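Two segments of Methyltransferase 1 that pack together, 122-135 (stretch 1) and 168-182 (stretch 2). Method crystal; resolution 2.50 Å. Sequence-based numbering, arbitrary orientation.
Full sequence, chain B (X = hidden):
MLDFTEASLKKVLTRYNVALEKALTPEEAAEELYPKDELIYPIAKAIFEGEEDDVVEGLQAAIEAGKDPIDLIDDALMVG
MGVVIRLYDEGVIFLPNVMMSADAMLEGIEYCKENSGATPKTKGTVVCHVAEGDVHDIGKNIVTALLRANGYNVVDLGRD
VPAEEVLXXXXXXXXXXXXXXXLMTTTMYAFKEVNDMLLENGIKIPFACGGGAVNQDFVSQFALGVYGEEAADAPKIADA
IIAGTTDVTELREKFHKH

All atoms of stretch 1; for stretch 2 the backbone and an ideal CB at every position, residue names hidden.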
ATOM      1  N   THR B 122     -26.629  -7.243 -40.292  1.00 84.82           N
ATOM      2  CA  THR B 122     -25.816  -7.511 -39.094  1.00 83.45           C
ATOM      3  C   THR B 122     -26.599  -8.290 -38.036  1.00 82.41           C
ATOM      4  O   THR B 122     -27.808  -8.486 -38.172  1.00 82.43           O
ATOM      5  CB  THR B 122     -25.269  -6.209 -38.465  1.00 83.44           C
ATOM      6  OG1 THR B 122     -26.358  -5.364 -38.071  1.00 83.41           O
ATOM      7  CG2 THR B 122     -24.376  -5.469 -39.451  1.00 83.47           C
ATOM      8  N   LYS B 123     -25.911  -8.714 -36.977  1.00 81.00           N
ATOM      9  CA  LYS B 123     -26.508  -9.578 -35.950  1.00 79.69           C
ATOM     10  C   LYS B 123     -27.293  -8.821 -34.871  1.00 78.48           C
ATOM     11  O   LYS B 123     -27.701  -9.405 -33.865  1.00 78.34           O
ATOM     12  CB  LYS B 123     -25.438 -10.472 -35.309  1.00 79.75           C
ATOM     13  CG  LYS B 123     -24.486 -11.105 -36.315  1.00 80.22           C
ATOM     14  CD  LYS B 123     -24.183 -12.554 -35.986  1.00 81.12           C
ATOM     15  CE  LYS B 123     -23.032 -12.703 -35.007  1.00 81.60           C
ATOM     16  NZ  LYS B 123     -23.469 -12.571 -33.591  1.00 82.27           N
ATOM     17  N   GLY B 124     -27.518  -7.528 -35.105  1.00 77.13           N
ATOM     18  CA  GLY B 124     -28.150  -6.635 -34.132  1.00 75.13           C
ATOM     19  C   GLY B 124     -27.366  -5.340 -34.032  1.00 73.72           C
ATOM     20  O   GLY B 124     -26.311  -5.200 -34.660  1.00 73.90           O
ATOM     21  N   THR B 125     -27.880  -4.388 -33.254  1.00 71.99           N
ATOM     22  CA  THR B 125     -27.192  -3.109 -33.031  1.00 70.05           C
ATOM     23  C   THR B 125     -26.715  -2.981 -31.578  1.00 68.60           C
ATOM     24  O   THR B 125     -27.453  -3.313 -30.645  1.00 68.55           O
ATOM     25  CB  THR B 125     -28.077  -1.888 -33.463  1.00 70.14           C
ATOM     26  OG1 THR B 125     -28.098  -1.801 -34.890  1.00 69.86           O
ATOM     27  CG2 THR B 125     -27.532  -0.570 -32.931  1.00 69.84           C
ATOM     28  N   VAL B 126     -25.468  -2.535 -31.404  1.00 66.45           N
ATOM     29  CA  VAL B 126     -24.950  -2.137 -30.087  1.00 64.26           C
ATOM     30  C   VAL B 126     -24.618  -0.640 -30.087  1.00 62.65           C
ATOM     31  O   VAL B 126     -24.031  -0.121 -31.046  1.00 62.38           O
ATOM     32  CB  VAL B 126     -23.700  -2.944 -29.657  1.00 64.37           C
ATOM     33  CG1 VAL B 126     -23.344  -2.636 -28.220  1.00 64.34           C
ATOM     34  CG2 VAL B 126     -23.933  -4.436 -29.810  1.00 64.00           C
ATOM     35  N   VAL B 127     -25.035   0.044 -29.023  1.00 60.52           N
ATOM     36  CA  VAL B 127     -24.636   1.424 -28.758  1.00 58.24           C
ATOM     37  C   VAL B 127     -23.509   1.358 -27.724  1.00 57.00           C
ATOM     38  O   VAL B 127     -23.603   0.606 -26.739  1.00 56.70           O
ATOM     39  CB  VAL B 127     -25.818   2.284 -28.221  1.00 58.20           C
ATOM     40  CG1 VAL B 127     -25.367   3.693 -27.846  1.00 57.35           C
ATOM     41  CG2 VAL B 127     -26.914   2.363 -29.241  1.00 57.78           C
ATOM     42  N   CYS B 128     -22.453   2.139 -27.963  1.00 55.14           N
ATOM     43  CA  CYS B 128     -21.305   2.230 -27.059  1.00 53.07           C
ATOM     44  C   CYS B 128     -21.018   3.660 -26.641  1.00 51.70           C
ATOM     45  O   CYS B 128     -21.027   4.576 -27.466  1.00 51.47           O
ATOM     46  CB  CYS B 128     -20.073   1.646 -27.725  1.00 53.15           C
ATOM     47  SG  CYS B 128     -20.299  -0.058 -28.192  1.00 53.13           S
ATOM     48  N   HIS B 129     -20.755   3.848 -25.354  1.00 49.92           N
ATOM     49  CA  HIS B 129     -20.401   5.165 -24.850  1.00 48.37           C
ATOM     50  C   HIS B 129     -19.400   5.086 -23.708  1.00 47.40           C
ATOM     51  O   HIS B 129     -19.229   4.037 -23.092  1.00 47.50           O
ATOM     52  CB  HIS B 129     -21.659   5.946 -24.418  1.00 48.02           C
ATOM     53  CG  HIS B 129     -22.156   5.599 -23.045  1.00 47.45           C
ATOM     54  ND1 HIS B 129     -22.619   4.339 -22.710  1.00 46.10           N
ATOM     55  CD2 HIS B 129     -22.268   6.354 -21.925  1.00 45.13           C
ATOM     56  CE1 HIS B 129     -22.991   4.336 -21.442  1.00 45.29           C
ATOM     57  NE2 HIS B 129     -22.785   5.544 -20.943  1.00 44.98           N
ATOM     58  N   VAL B 130     -18.740   6.208 -23.460  1.00 46.22           N
ATOM     59  CA  VAL B 130     -17.938   6.424 -22.276  1.00 45.57           C
ATOM     60  C   VAL B 130     -18.768   7.316 -21.350  1.00 45.52           C
ATOM     61  O   VAL B 130     -19.469   8.222 -21.815  1.00 45.17           O
ATOM     62  CB  VAL B 130     -16.589   7.096 -22.632  1.00 45.02           C
ATOM     63  CG1 VAL B 130     -15.761   7.339 -21.403  1.00 45.19           C
ATOM     64  CG2 VAL B 130     -15.817   6.236 -23.575  1.00 44.45           C
ATOM     65  N   ALA B 131     -18.703   7.036 -20.048  1.00 45.44           N
ATOM     66  CA  ALA B 131     -19.426   7.797 -19.018  1.00 45.62           C
ATOM     67  C   ALA B 131     -19.229   9.308 -19.136  1.00 45.77           C
ATOM     68  O   ALA B 131     -18.182   9.770 -19.585  1.00 45.69           O
ATOM     69  CB  ALA B 131     -18.989   7.327 -17.638  1.00 45.35           C
ATOM     70  N   GLU B 132     -20.218  10.095 -18.726  1.00 46.07           N
ATOM     71  CA  GLU B 132     -19.997  11.543 -18.766  1.00 46.70           C
ATOM     72  C   GLU B 132     -19.007  11.950 -17.689  1.00 46.03           C
ATOM     73  O   GLU B 132     -18.980  11.367 -16.599  1.00 45.82           O
ATOM     74  CB  GLU B 132     -21.302  12.376 -18.748  1.00 47.04           C
ATOM     75  CG  GLU B 132     -21.891  12.725 -17.381  1.00 48.93           C
ATOM     76  CD  GLU B 132     -23.138  13.625 -17.470  1.00 50.04           C
ATOM     77  OE1 GLU B 132     -22.993  14.851 -17.732  1.00 46.98           O
ATOM     78  OE2 GLU B 132     -24.259  13.084 -17.258  1.00 50.74           O
ATOM     79  N   GLY B 133     -18.183  12.934 -18.039  1.00 45.94           N
ATOM     80  CA  GLY B 133     -17.022  13.357 -17.249  1.00 45.41           C
ATOM     81  C   GLY B 133     -15.747  12.601 -17.606  1.00 45.11           C
ATOM     82  O   GLY B 133     -14.666  12.951 -17.150  1.00 45.31           O
ATOM     83  N   ASP B 134     -15.869  11.571 -18.436  1.00 44.83           N
ATOM     84  CA  ASP B 134     -14.767  10.652 -18.698  1.00 44.75           C
ATOM     85  C   ASP B 134     -14.253  10.758 -20.152  1.00 44.71           C
ATOM     86  O   ASP B 134     -15.039  10.750 -21.100  1.00 44.31           O
ATOM     87  CB  ASP B 134     -15.203   9.217 -18.351  1.00 44.58           C
ATOM     88  CG  ASP B 134     -14.032   8.283 -18.038  1.00 44.46           C
ATOM     89  OD1 ASP B 134     -12.929   8.454 -18.597  1.00 43.61           O
ATOM     90  OD2 ASP B 134     -14.227   7.339 -17.245  1.00 44.76           O
ATOM     91  N   VAL B 135     -12.925  10.828 -20.290  1.00 44.67           N
ATOM     92  CA  VAL B 135     -12.214  11.087 -21.553  1.00 44.66           C
ATOM     93  C   VAL B 135     -11.425   9.848 -22.022  1.00 44.19           C
ATOM     94  O   VAL B 135     -10.846   9.829 -23.120  1.00 44.15           O
ATOM     95  CB  VAL B 135     -11.311  12.388 -21.398  1.00 45.12           C
ATOM     96  CG1 VAL B 135     -10.079  12.402 -22.305  1.00 44.85           C
ATOM     97  CG2 VAL B 135     -12.153  13.652 -21.606  1.00 45.41           C
ATOM     98  N   UNK B 168     -31.567   9.005 -26.162  1.00 70.43           N
ATOM     99  CA  UNK B 168     -31.877   9.373 -27.539  1.00 70.71           C
ATOM    100  C   UNK B 168     -31.302   8.397 -28.564  1.00 71.07           C
ATOM    101  O   UNK B 168     -31.968   8.063 -29.539  1.00 71.27           O
ATOM    102  CB  UNK B 168     -31.352  10.781 -27.825  1.00 70.71           C
ATOM    103  N   UNK B 169     -30.075   7.933 -28.352  1.00 71.32           N
ATOM    104  CA  UNK B 169     -29.490   6.981 -29.287  1.00 71.54           C
ATOM    105  C   UNK B 169     -30.150   5.604 -29.166  1.00 71.64           C
ATOM    106  O   UNK B 169     -30.482   4.980 -30.172  1.00 71.69           O
ATOM    107  CB  UNK B 169     -27.983   6.866 -29.048  1.00 71.54           C
ATOM    108  N   UNK B 170     -30.362   5.149 -27.934  1.00 71.72           N
ATOM    109  CA  UNK B 170     -30.995   3.853 -27.688  1.00 71.95           C
ATOM    110  C   UNK B 170     -32.421   3.822 -28.257  1.00 72.19           C
ATOM    111  O   UNK B 170     -32.882   2.789 -28.757  1.00 72.19           O
ATOM    112  CB  UNK B 170     -31.018   3.551 -26.188  1.00 71.95           C
ATOM    113  N   UNK B 171     -33.107   4.961 -28.185  1.00 72.36           N
ATOM    114  CA  UNK B 171     -34.423   5.116 -28.803  1.00 72.18           C
ATOM    115  C   UNK B 171     -34.344   4.947 -30.319  1.00 72.16           C
ATOM    116  O   UNK B 171     -35.034   4.086 -30.867  1.00 72.26           O
ATOM    117  CB  UNK B 171     -35.014   6.484 -28.457  1.00 72.18           C
ATOM    118  N   UNK B 172     -33.477   5.723 -30.980  1.00 71.98           N
ATOM    119  CA  UNK B 172     -33.389   5.719 -32.455  1.00 71.81           C
ATOM    120  C   UNK B 172     -32.965   4.377 -33.053  1.00 71.22           C
ATOM    121  O   UNK B 172     -33.551   3.921 -34.025  1.00 71.23           O
ATOM    122  CB  UNK B 172     -32.400   6.794 -32.909  1.00 71.81           C
ATOM    123  N   UNK B 173     -31.941   3.761 -32.477  1.00 70.70           N
ATOM    124  CA  UNK B 173     -31.256   2.646 -33.132  1.00 70.08           C
ATOM    125  C   UNK B 173     -31.802   1.311 -32.686  1.00 69.63           C
ATOM    126  O   UNK B 173     -31.450   0.276 -33.260  1.00 69.29           O
ATOM    127  CB  UNK B 173     -29.753   2.705 -32.854  1.00 70.08           C
ATOM    128  N   UNK B 174     -32.663   1.365 -31.666  1.00 69.15           N
ATOM    129  CA  UNK B 174     -33.239   0.191 -31.004  1.00 68.85           C
ATOM    130  C   UNK B 174     -32.208  -0.932 -30.938  1.00 68.29           C
ATOM    131  O   UNK B 174     -32.345  -1.964 -31.603  1.00 68.27           O
ATOM    132  CB  UNK B 174     -34.496  -0.283 -31.737  1.00 68.85           C
ATOM    133  N   UNK B 175     -31.155  -0.715 -30.140  1.00 67.64           N
ATOM    134  CA  UNK B 175     -30.062  -1.662 -30.069  1.00 67.03           C
ATOM    135  C   UNK B 175     -30.434  -2.841 -29.181  1.00 66.37           C
ATOM    136  O   UNK B 175     -31.373  -2.757 -28.380  1.00 66.63           O
ATOM    137  CB  UNK B 175     -28.795  -0.979 -29.551  1.00 67.03           C
ATOM    138  N   UNK B 176     -29.701  -3.934 -29.325  1.00 65.30           N
ATOM    139  CA  UNK B 176     -29.915  -5.107 -28.495  1.00 64.47           C
ATOM    140  C   UNK B 176     -29.138  -4.996 -27.175  1.00 63.73           C
ATOM    141  O   UNK B 176     -29.472  -5.651 -26.173  1.00 63.54           O
ATOM    142  CB  UNK B 176     -29.502  -6.370 -29.253  1.00 64.47           C
ATOM    143  N   UNK B 177     -28.120  -4.134 -27.179  1.00 62.51           N
ATOM    144  CA  UNK B 177     -27.170  -4.043 -26.084  1.00 61.13           C
ATOM    145  C   UNK B 177     -26.543  -2.662 -25.965  1.00 59.90           C
ATOM    146  O   UNK B 177     -26.140  -2.056 -26.965  1.00 60.15           O
ATOM    147  CB  UNK B 177     -26.072  -5.094 -26.261  1.00 61.13           C
ATOM    148  N   UNK B 178     -26.454  -2.182 -24.731  1.00 57.87           N
ATOM    149  CA  UNK B 178     -25.791  -0.925 -24.436  1.00 55.89           C
ATOM    150  C   UNK B 178     -24.488  -1.193 -23.694  1.00 54.46           C
ATOM    151  O   UNK B 178     -24.507  -1.865 -22.661  1.00 54.54           O
ATOM    152  CB  UNK B 178     -26.703  -0.009 -23.617  1.00 55.89           C
ATOM    153  N   UNK B 179     -23.364  -0.686 -24.211  1.00 52.69           N
ATOM    154  CA  UNK B 179     -22.076  -0.736 -23.471  1.00 50.64           C
ATOM    155  C   UNK B 179     -21.712   0.604 -22.847  1.00 49.38           C
ATOM    156  O   UNK B 179     -21.990   1.666 -23.410  1.00 49.12           O
ATOM    157  CB  UNK B 179     -20.946  -1.177 -24.404  1.00 50.64           C
ATOM    158  N   UNK B 180     -21.086   0.534 -21.673  1.00 48.26           N
ATOM    159  CA  UNK B 180     -20.552   1.710 -20.981  1.00 46.43           C
ATOM    160  C   UNK B 180     -19.160   1.471 -20.418  1.00 45.32           C
ATOM    161  O   UNK B 180     -18.845   0.373 -19.942  1.00 45.68           O
ATOM    162  CB  UNK B 180     -21.495   2.126 -19.850  1.00 46.43           C
ATOM    163  N   UNK B 181     -18.325   2.505 -20.462  1.00 43.67           N
ATOM    164  CA  UNK B 181     -16.955   2.413 -20.012  1.00 41.82           C
ATOM    165  C   UNK B 181     -16.662   3.578 -19.091  1.00 41.18           C
ATOM    166  O   UNK B 181     -16.744   4.738 -19.508  1.00 41.29           O
ATOM    167  CB  UNK B 181     -15.985   2.389 -21.195  1.00 41.82           C
ATOM    168  N   UNK B 182     -16.338   3.272 -17.837  1.00 39.81           N
ATOM    169  CA  UNK B 182     -15.882   4.297 -16.895  1.00 38.85           C
ATOM    170  C   UNK B 182     -14.497   3.962 -16.330  1.00 37.99           C
ATOM    171  O   UNK B 182     -14.181   2.801 -16.118  1.00 37.81           O
ATOM    172  CB  UNK B 182     -16.889   4.450 -15.754  1.00 38.85           C
TER

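Positions 168, 171 and 172 have helical backbone angles and no atom of stretch 1 within 5.5 Å of their ideal CB atoms, so many residues fit; they are A168, Q171 and K172. Position 170 points sideways, its ideal CB 5.3 Å from V127 CG2; many helix-compatible side chains would do, and V170 occupies it. Position 169 points toward the strand, its ideal CB 4.3 Å from V127 CG1; a small apolar residue suits, and A169 keeps that contact.

At 173 the ideal CB lies 4.0 Å from T125 CG2, but stretch 1 offers no charge there; a flexible chain, polar or not, would do. The residue is E173, packing through its CB. Position 174 points away from stretch 1, and its positive phi (36°) favours glycine or asparagine; K174 occupies it.

Position 175, with phi -79° and psi 162°, admits proline. Its ideal CB is crowded, 2.9 Å from T125 O and 3.8 Å from V127 CG2, so a compact apolar group is expected. P175 sets CG 3.6 Å from V127 CG2, while its CB lies 3.1 Å from T125 O, still a close contact.

Position 176 needs a free amide, since its N donates to T125 O at 2.7 Å. Its CB points sideways, 5.1 Å from G124 CA, leaving room for a branched or long apolar chain. I176 lays CG1 4.2 Å from G124 CA, a glycine whose own ideal CB would fall 2.9 Å from I176 CD1.

From 177 to 181 the strand runs parallel to 125-130, and CB atoms alternate between faces. Position 177 shares a face with V126, its ideal CB 4.2 Å from V126 CG1; apolar residues suit. M177 places CG 3.7 Å from V126 CG1, then its end leads away. At 178 the ideal CB lies 4.4 Å from V127 O, on the face of the V127 side chain; leucine, isoleucine or valine would fit. L178 brings CD1 3.8 Å from V127 CG1.

Position 179 returns to the V126 face, its ideal CB 4.0 Å from C128 SG: small or beta-branched residues suit. T179 rests CG2 3.8 Å from V126 CG1. Its backbone N donates to V127 O (2.8 Å), and its O accepts from H129 N (3.2 Å) and H129 ND1 (2.8 Å), the latter at the imidazole edge.

At 180 an ideal CB would sit 3.1 Å from H129 CE1, so glycine is favoured, though phi -136° does not demand it: G180. Position 181, its ideal CB 4.5 Å from V130 CG2, suits beta-branched residues; T181 has OG1 bonded elsewhere in the structure, and its O accepts from A131 N at 3.1 Å. At 182 the ideal CB lies 4.0 Å from A131 CB, so a small residue fits: A182.

Stretch 2, residues 168-182: AAVQKEKPIMLTGTA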
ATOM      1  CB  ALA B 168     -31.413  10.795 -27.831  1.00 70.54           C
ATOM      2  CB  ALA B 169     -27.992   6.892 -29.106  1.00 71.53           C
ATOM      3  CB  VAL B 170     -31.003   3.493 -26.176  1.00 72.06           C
ATOM      4  CG1 VAL B 170     -31.612   2.111 -25.942  1.00 71.98           C
ATOM      5  CG2 VAL B 170     -29.589   3.534 -25.608  1.00 71.88           C
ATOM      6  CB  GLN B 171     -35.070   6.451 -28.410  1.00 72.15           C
ATOM      7  CG  GLN B 171     -35.679   6.423 -27.001  1.00 72.04           C
ATOM      8  CD  GLN B 171     -36.061   7.796 -26.455  1.00 72.14           C
ATOM      9  OE1 GLN B 171     -35.595   8.836 -26.927  1.00 72.17           O
ATOM     10  NE2 GLN B 171     -36.908   7.795 -25.436  1.00 72.43           N
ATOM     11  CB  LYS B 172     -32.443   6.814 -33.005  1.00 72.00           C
ATOM     12  CG  LYS B 172     -32.488   8.197 -32.344  1.00 73.19           C
ATOM     13  CD  LYS B 172     -33.903   8.739 -32.157  1.00 75.98           C
ATOM     14  CE  LYS B 172     -33.912   9.934 -31.207  1.00 76.73           C
ATOM     15  NZ  LYS B 172     -35.026   9.813 -30.217  1.00 77.53           N
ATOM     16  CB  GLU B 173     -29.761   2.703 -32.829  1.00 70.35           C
ATOM     17  CG  GLU B 173     -29.151   4.094 -32.963  1.00 70.22           C
ATOM     18  CD  GLU B 173     -28.875   4.496 -34.398  1.00 69.67           C
ATOM     19  OE1 GLU B 173     -28.856   3.614 -35.283  1.00 70.07           O
ATOM     20  OE2 GLU B 173     -28.657   5.698 -34.632  1.00 69.35           O
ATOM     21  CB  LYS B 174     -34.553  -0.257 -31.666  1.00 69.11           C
ATOM     22  CG  LYS B 174     -35.804   0.477 -31.173  1.00 69.49           C
ATOM     23  CD  LYS B 174     -37.008   0.192 -32.087  1.00 70.65           C
ATOM     24  CE  LYS B 174     -38.176   1.145 -31.813  1.00 71.23           C
ATOM     25  NZ  LYS B 174     -38.729   1.738 -33.076  1.00 70.94           N
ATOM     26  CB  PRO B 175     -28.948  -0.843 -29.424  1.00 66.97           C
ATOM     27  CG  PRO B 175     -29.666   0.115 -28.537  1.00 67.33           C
ATOM     28  CD  PRO B 175     -30.951   0.435 -29.239  1.00 67.61           C
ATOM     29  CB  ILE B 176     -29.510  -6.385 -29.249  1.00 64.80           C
ATOM     30  CG1 ILE B 176     -28.161  -6.181 -29.960  1.00 64.56           C
ATOM     31  CG2 ILE B 176     -30.621  -6.771 -30.249  1.00 65.04           C
ATOM     32  CD1 ILE B 176     -27.275  -7.409 -29.979  1.00 66.06           C
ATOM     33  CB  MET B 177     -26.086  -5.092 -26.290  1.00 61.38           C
ATOM     34  CG  MET B 177     -24.787  -4.792 -25.613  1.00 61.88           C
ATOM     35  SD  MET B 177     -24.109  -6.330 -25.038  1.00 62.93           S
ATOM     36  CE  MET B 177     -25.098  -6.555 -23.560  1.00 63.51           C
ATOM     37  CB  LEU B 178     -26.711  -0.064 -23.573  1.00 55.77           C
ATOM     38  CG  LEU B 178     -26.214   1.310 -23.151  1.00 55.32           C
ATOM     39  CD1 LEU B 178     -26.089   2.196 -24.379  1.00 54.96           C
ATOM     40  CD2 LEU B 178     -27.172   1.913 -22.127  1.00 54.79           C
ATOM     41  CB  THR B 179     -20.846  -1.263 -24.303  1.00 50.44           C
ATOM     42  OG1 THR B 179     -20.410  -0.272 -25.229  1.00 50.16           O
ATOM     43  CG2 THR B 179     -21.163  -2.530 -25.059  1.00 50.49           C
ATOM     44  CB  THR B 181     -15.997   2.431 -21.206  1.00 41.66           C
ATOM     45  OG1 THR B 181     -16.151   1.215 -21.935  1.00 40.62           O
ATOM     46  CG2 THR B 181     -14.537   2.544 -20.760  1.00 41.93           C
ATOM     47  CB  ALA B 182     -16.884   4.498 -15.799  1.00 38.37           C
TER
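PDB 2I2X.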